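Local coordinates for protein beta-carbonic anhydrase (Methanothermobacter thermautotrophicus, PDB 1G5C) that catalyses the reversible hydration of carbon dioxide to bicarbonate, as a zinc-dependent carbonic anhydrase of the beta class, at residues D34-L45 with I156-K164. Residues are numbered along the deposited sequence; the frame is centred on the assembly and turned at random.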
ATOM      1  N   ASP A  34       6.122   6.432   6.527  1.00 11.15           N
ATOM      2  CA  ASP A  34       7.322   6.911   7.209  1.00  9.29           C
ATOM      3  C   ASP A  34       8.546   6.039   6.893  1.00  9.80           C
ATOM      4  O   ASP A  34       8.512   4.810   7.036  1.00  6.42           O
ATOM      5  CB  ASP A  34       7.079   6.941   8.739  1.00 10.26           C
ATOM      6  CG  ASP A  34       8.063   7.856   9.463  1.00 14.08           C
ATOM      7  OD1 ASP A  34       9.253   7.495   9.585  1.00 12.45           O
ATOM      8  OD2 ASP A  34       7.648   8.955   9.872  1.00 14.85           O
ATOM      9  N   SER A  35       9.635   6.674   6.478  1.00 10.72           N
ATOM     10  CA  SER A  35      10.854   5.940   6.106  1.00 13.32           C
ATOM     11  C   SER A  35      11.540   5.192   7.235  1.00 14.27           C
ATOM     12  O   SER A  35      12.311   4.257   6.979  1.00 11.00           O
ATOM     13  CB  SER A  35      11.883   6.870   5.439  1.00 16.24           C
ATOM     14  OG  SER A  35      12.489   7.733   6.384  1.00 16.07           O
ATOM     15  N   ARG A  36      11.264   5.575   8.479  1.00 14.95           N
ATOM     16  CA  ARG A  36      11.892   4.897   9.608  1.00 15.18           C
ATOM     17  C   ARG A  36      11.277   3.534   9.914  1.00 14.97           C
ATOM     18  O   ARG A  36      11.801   2.773  10.745  1.00 13.86           O
ATOM     19  CB  ARG A  36      11.829   5.790  10.847  1.00 15.12           C
ATOM     20  CG  ARG A  36      12.626   7.066  10.678  1.00 18.10           C
ATOM     21  CD  ARG A  36      12.322   8.021  11.791  1.00 20.74           C
ATOM     22  NE  ARG A  36      11.003   8.612  11.607  1.00 15.90           N
ATOM     23  CZ  ARG A  36      10.446   9.466  12.458  1.00 20.99           C
ATOM     24  NH1 ARG A  36      11.084   9.839  13.574  1.00 15.43           N
ATOM     25  NH2 ARG A  36       9.255   9.962  12.177  1.00 19.44           N
ATOM     26  N   LEU A  37      10.164   3.228   9.256  1.00 11.99           N
ATOM     27  CA  LEU A  37       9.510   1.938   9.459  1.00 13.28           C
ATOM     28  C   LEU A  37      10.098   0.883   8.530  1.00 11.96           C
ATOM     29  O   LEU A  37       9.900  -0.315   8.738  1.00 11.83           O
ATOM     30  CB  LEU A  37       8.003   2.050   9.205  1.00 12.61           C
ATOM     31  CG  LEU A  37       7.239   2.844  10.269  1.00 12.83           C
ATOM     32  CD1 LEU A  37       5.820   3.165   9.801  1.00 11.73           C
ATOM     33  CD2 LEU A  37       7.224   2.026  11.564  1.00 12.82           C
ATOM     34  N   ILE A  38      10.801   1.317   7.490  1.00 12.71           N
ATOM     35  CA  ILE A  38      11.394   0.354   6.562  1.00 12.65           C
ATOM     36  C   ILE A  38      12.398  -0.478   7.356  1.00 14.14           C
ATOM     37  O   ILE A  38      13.166   0.075   8.150  1.00 11.29           O
ATOM     38  CB  ILE A  38      12.131   1.063   5.393  1.00 14.56           C
ATOM     39  CG1 ILE A  38      11.138   1.909   4.588  1.00 12.85           C
ATOM     40  CG2 ILE A  38      12.778   0.015   4.461  1.00 14.57           C
ATOM     41  CD1 ILE A  38      11.813   2.798   3.523  1.00 13.47           C
ATOM     42  N   ASP A  39      12.360  -1.800   7.162  1.00 10.53           N
ATOM     43  CA  ASP A  39      13.264  -2.742   7.837  1.00 10.92           C
ATOM     44  C   ASP A  39      12.900  -2.919   9.309  1.00  8.58           C
ATOM     45  O   ASP A  39      12.615  -4.023   9.763  1.00 11.08           O
ATOM     46  CB  ASP A  39      14.734  -2.262   7.735  1.00  9.61           C
ATOM     47  CG  ASP A  39      15.743  -3.424   7.629  1.00 12.44           C
ATOM     48  OD1 ASP A  39      15.422  -4.551   8.066  1.00 14.81           O
ATOM     49  OD2 ASP A  39      16.874  -3.206   7.109  1.00 12.64           O
ATOM     50  N   LEU A  40      12.916  -1.828  10.063  1.00 12.62           N
ATOM     51  CA  LEU A  40      12.592  -1.893  11.487  1.00 12.53           C
ATOM     52  C   LEU A  40      11.238  -2.560  11.785  1.00 12.97           C
ATOM     53  O   LEU A  40      11.140  -3.423  12.667  1.00 12.62           O
ATOM     54  CB  LEU A  40      12.601  -0.486  12.086  1.00 11.66           C
ATOM     55  CG  LEU A  40      12.254  -0.328  13.573  1.00 13.38           C
ATOM     56  CD1 LEU A  40      13.164  -1.198  14.445  1.00 14.42           C
ATOM     57  CD2 LEU A  40      12.427   1.121  13.956  1.00 15.94           C
ATOM     58  N   LEU A  41      10.201  -2.180  11.045  1.00  9.45           N
ATOM     59  CA  LEU A  41       8.870  -2.742  11.295  1.00 10.37           C
ATOM     60  C   LEU A  41       8.831  -4.254  11.056  1.00 11.04           C
ATOM     61  O   LEU A  41       8.255  -5.015  11.854  1.00 11.88           O
ATOM     62  CB  LEU A  41       7.832  -2.044  10.415  1.00 10.47           C
ATOM     63  CG  LEU A  41       6.374  -2.467  10.648  1.00 11.46           C
ATOM     64  CD1 LEU A  41       5.984  -2.303  12.135  1.00 10.00           C
ATOM     65  CD2 LEU A  41       5.467  -1.623   9.741  1.00 13.41           C
ATOM     66  N   GLU A  42       9.429  -4.685   9.953  1.00  8.84           N
ATOM     67  CA  GLU A  42       9.496  -6.104   9.635  1.00 13.28           C
ATOM     68  C   GLU A  42      10.185  -6.884  10.761  1.00 14.06           C
ATOM     69  O   GLU A  42       9.664  -7.889  11.220  1.00 15.83           O
ATOM     70  CB  GLU A  42      10.281  -6.328   8.339  1.00 12.53           C
ATOM     71  CG  GLU A  42       9.581  -5.862   7.068  1.00 24.52           C
ATOM     72  CD  GLU A  42       9.602  -4.359   6.882  1.00 25.44           C
ATOM     73  OE1 GLU A  42      10.578  -3.715   7.299  1.00 30.65           O
ATOM     74  OE2 GLU A  42       8.642  -3.822   6.301  1.00 31.58           O
ATOM     75  N   ARG A  43      11.371  -6.437  11.175  1.00 16.34           N
ATOM     76  CA  ARG A  43      12.116  -7.109  12.254  1.00 15.85           C
ATOM     77  C   ARG A  43      11.322  -7.038  13.567  1.00 15.83           C
ATOM     78  O   ARG A  43      11.255  -8.001  14.321  1.00 16.04           O
ATOM     79  CB  ARG A  43      13.493  -6.446  12.447  1.00 17.64           C
ATOM     80  CG  ARG A  43      14.646  -7.005  11.558  1.00 15.25           C
ATOM     81  CD  ARG A  43      14.429  -6.755  10.079  1.00 15.55           C
ATOM     82  NE  ARG A  43      13.623  -7.788   9.419  1.00 15.49           N
ATOM     83  CZ  ARG A  43      13.316  -7.761   8.123  1.00 17.59           C
ATOM     84  NH1 ARG A  43      13.743  -6.754   7.361  1.00 15.16           N
ATOM     85  NH2 ARG A  43      12.603  -8.741   7.577  1.00 17.96           N
ATOM     86  N   ALA A  44      10.697  -5.898  13.824  1.00 11.92           N
ATOM     87  CA  ALA A  44       9.939  -5.732  15.056  1.00 15.95           C
ATOM     88  C   ALA A  44       8.726  -6.692  15.129  1.00 16.05           C
ATOM     89  O   ALA A  44       8.352  -7.147  16.209  1.00 18.24           O
ATOM     90  CB  ALA A  44       9.487  -4.260  15.193  1.00 12.41           C
ATOM     91  N   LEU A  45       8.133  -7.006  13.981  1.00 16.08           N
ATOM     92  CA  LEU A  45       6.979  -7.906  13.924  1.00 17.84           C
ATOM     93  C   LEU A  45       7.374  -9.348  13.649  1.00 18.38           C
ATOM     94  O   LEU A  45       6.512 -10.229  13.628  1.00 19.57           O
ATOM     95  CB  LEU A  45       5.993  -7.463  12.826  1.00 16.52           C
ATOM     96  CG  LEU A  45       5.317  -6.092  12.980  1.00 19.13           C
ATOM     97  CD1 LEU A  45       4.652  -5.727  11.668  1.00 19.36           C
ATOM     98  CD2 LEU A  45       4.305  -6.102  14.119  1.00 18.90           C
ATOM     99  N   ILE A 156       3.875   1.449  17.396  1.00 15.45           N
ATOM    100  CA  ILE A 156       5.276   1.095  17.578  1.00 15.85           C
ATOM    101  C   ILE A 156       6.138   2.326  17.886  1.00 14.81           C
ATOM    102  O   ILE A 156       5.905   3.397  17.333  1.00 14.07           O
ATOM    103  CB  ILE A 156       5.841   0.390  16.296  1.00 16.09           C
ATOM    104  CG1 ILE A 156       7.240  -0.166  16.574  1.00 18.46           C
ATOM    105  CG2 ILE A 156       5.909   1.385  15.111  1.00 12.51           C
ATOM    106  CD1 ILE A 156       7.781  -1.060  15.420  1.00 19.82           C
ATOM    107  N   ASP A 157       7.116   2.170  18.781  1.00 14.48           N
ATOM    108  CA  ASP A 157       8.052   3.253  19.099  1.00 14.60           C
ATOM    109  C   ASP A 157       8.943   3.358  17.857  1.00 16.27           C
ATOM    110  O   ASP A 157       9.647   2.407  17.521  1.00 16.94           O
ATOM    111  CB  ASP A 157       8.910   2.886  20.318  1.00 16.67           C
ATOM    112  CG  ASP A 157       9.877   4.002  20.711  1.00 22.10           C
ATOM    113  OD1 ASP A 157      10.709   4.426  19.865  1.00 21.74           O
ATOM    114  OD2 ASP A 157       9.804   4.463  21.867  1.00 26.43           O
ATOM    115  N   ILE A 158       8.932   4.507  17.189  1.00 16.99           N
ATOM    116  CA  ILE A 158       9.691   4.665  15.962  1.00 19.32           C
ATOM    117  C   ILE A 158      11.219   4.536  16.086  1.00 20.77           C
ATOM    118  O   ILE A 158      11.918   4.295  15.092  1.00 21.47           O
ATOM    119  CB  ILE A 158       9.298   6.002  15.260  1.00 17.67           C
ATOM    120  CG1 ILE A 158       9.732   5.975  13.784  1.00 17.15           C
ATOM    121  CG2 ILE A 158       9.909   7.206  15.993  1.00 16.63           C
ATOM    122  CD1 ILE A 158       9.084   4.853  12.956  1.00 12.10           C
ATOM    123  N   ASN A 159      11.746   4.654  17.296  1.00 20.72           N
ATOM    124  CA  ASN A 159      13.185   4.530  17.465  1.00 20.92           C
ATOM    125  C   ASN A 159      13.654   3.174  17.979  1.00 21.75           C
ATOM    126  O   ASN A 159      14.747   2.731  17.641  1.00 22.69           O
ATOM    127  CB  ASN A 159      13.696   5.630  18.398  1.00 23.96           C
ATOM    128  CG  ASN A 159      13.356   7.017  17.891  1.00 23.20           C
ATOM    129  OD1 ASN A 159      13.702   7.378  16.767  1.00 23.13           O
ATOM    130  ND2 ASN A 159      12.664   7.793  18.709  1.00 20.35           N
ATOM    131  N   THR A 160      12.828   2.507  18.775  1.00 19.43           N
ATOM    132  CA  THR A 160      13.209   1.230  19.365  1.00 17.60           C
ATOM    133  C   THR A 160      12.526  -0.008  18.760  1.00 19.49           C
ATOM    134  O   THR A 160      13.045  -1.117  18.878  1.00 18.81           O
ATOM    135  CB  THR A 160      12.924   1.241  20.886  1.00 22.60           C
ATOM    136  OG1 THR A 160      11.508   1.132  21.102  1.00 22.28           O
ATOM    137  CG2 THR A 160      13.421   2.563  21.531  1.00 19.42           C
ATOM    138  N   GLY A 161      11.368   0.174  18.123  1.00 19.26           N
ATOM    139  CA  GLY A 161      10.664  -0.959  17.535  1.00 14.60           C
ATOM    140  C   GLY A 161       9.756  -1.668  18.532  1.00 15.30           C
ATOM    141  O   GLY A 161       9.093  -2.660  18.212  1.00 15.78           O
ATOM    142  N   ARG A 162       9.703  -1.162  19.754  1.00 16.38           N
ATOM    143  CA  ARG A 162       8.853  -1.794  20.766  1.00 17.69           C
ATOM    144  C   ARG A 162       7.381  -1.537  20.458  1.00 14.35           C
ATOM    145  O   ARG A 162       6.994  -0.410  20.181  1.00 15.14           O
ATOM    146  CB  ARG A 162       9.201  -1.263  22.163  1.00 16.80           C
ATOM    147  CG  ARG A 162       8.552  -2.053  23.301  1.00 20.40           C
ATOM    148  CD  ARG A 162       8.972  -1.489  24.659  1.00 23.75           C
ATOM    149  NE  ARG A 162       8.478  -0.128  24.852  1.00 25.84           N
ATOM    150  CZ  ARG A 162       7.240   0.184  25.237  1.00 26.67           C
ATOM    151  NH1 ARG A 162       6.346  -0.765  25.484  1.00 25.23           N
ATOM    152  NH2 ARG A 162       6.890   1.455  25.366  1.00 26.48           N
ATOM    153  N   LEU A 163       6.573  -2.595  20.494  1.00 16.59           N
ATOM    154  CA  LEU A 163       5.138  -2.501  20.220  1.00 17.41           C
ATOM    155  C   LEU A 163       4.303  -2.327  21.479  1.00 17.85           C
ATOM    156  O   LEU A 163       4.555  -2.965  22.488  1.00 19.17           O
ATOM    157  CB  LEU A 163       4.643  -3.772  19.509  1.00 14.27           C
ATOM    158  CG  LEU A 163       5.214  -4.047  18.119  1.00 18.33           C
ATOM    159  CD1 LEU A 163       4.915  -5.498  17.701  1.00 17.53           C
ATOM    160  CD2 LEU A 163       4.619  -3.048  17.128  1.00 15.84           C
ATOM    161  N   LYS A 164       3.295  -1.468  21.395  1.00 20.05           N
ATOM    162  CA  LYS A 164       2.372  -1.242  22.493  1.00 17.56           C
ATOM    163  C   LYS A 164       0.977  -1.558  21.944  1.00 17.00           C
ATOM    164  O   LYS A 164       0.546  -0.971  20.964  1.00 15.07           O
ATOM    165  CB  LYS A 164       2.440   0.209  22.962  1.00 20.04           C
ATOM    166  CG  LYS A 164       1.309   0.578  23.914  1.00 17.17           C
ATOM    167  CD  LYS A 164       1.316   2.055  24.256  1.00 18.49           C
ATOM    168  CE  LYS A 164       0.151   2.411  25.214  1.00 22.31           C
ATOM    169  NZ  LYS A 164       0.117   3.874  25.516  1.00 22.81           N
TER
HETATM  170  O   HOH W   1      13.523   9.501  14.928  1.00 25.41           O
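Ile158 lies against Arg36, and Ala44 against Ile156, where the short helix 40-45 meets the hairpin turn joining antiparallel strands 150-156 and 163-165 in the beta-carbonic anhydrase fold. No direct hydrogen bond crosses, so apolar packing carries most of the contact. A chi1 of -162° swings Ile158 CG1 away from the backbone N toward Arg36, 3.6 Å above the guanidinium plane near its rim. Its CD1 meets Leu37 CD2 at 3.7 Å. Branched Ile156 serves three neighbours: CG2 slides past Leu37 CD2, while CD1 reaches Ala44 CB at 3.6 Å and also Leu41 CD1. The Leu45 and Leu163 side chains cross at about a right angle, CD2 on CD1 at 3.7 Å. Leu40 reaches over the turn, CD2 3.4 Å from Ile158 O and CD1 on Gly161 CA. Small Ala44 brings CB within 3.4 Å of Gly161 O. At Gly161's phi of 86°, a CB would jam against Thr160 O and crowd Leu40 CD1.

Near the zinc, Arg36 grips Asp34 side-on through NE and NH2. Both oxygens lie near the guanidinium plane, although the nitrogens approach on the syn side, somewhat out of the carboxylate plane. NH1 salt-bridges Asp89 and shares a water with Asn159 OD1, linking the segments. Replacing Arg36 by an alanine would probably leave both carboxylates without this partner, break the water bridge and uncover one flank of Ile158. Asp157 OD1 accepts from Asn159 N and Thr160 N. Asp34 OD1 likewise closes an Asx turn, its anti lone pair taking Arg36 N at 3.0 Å.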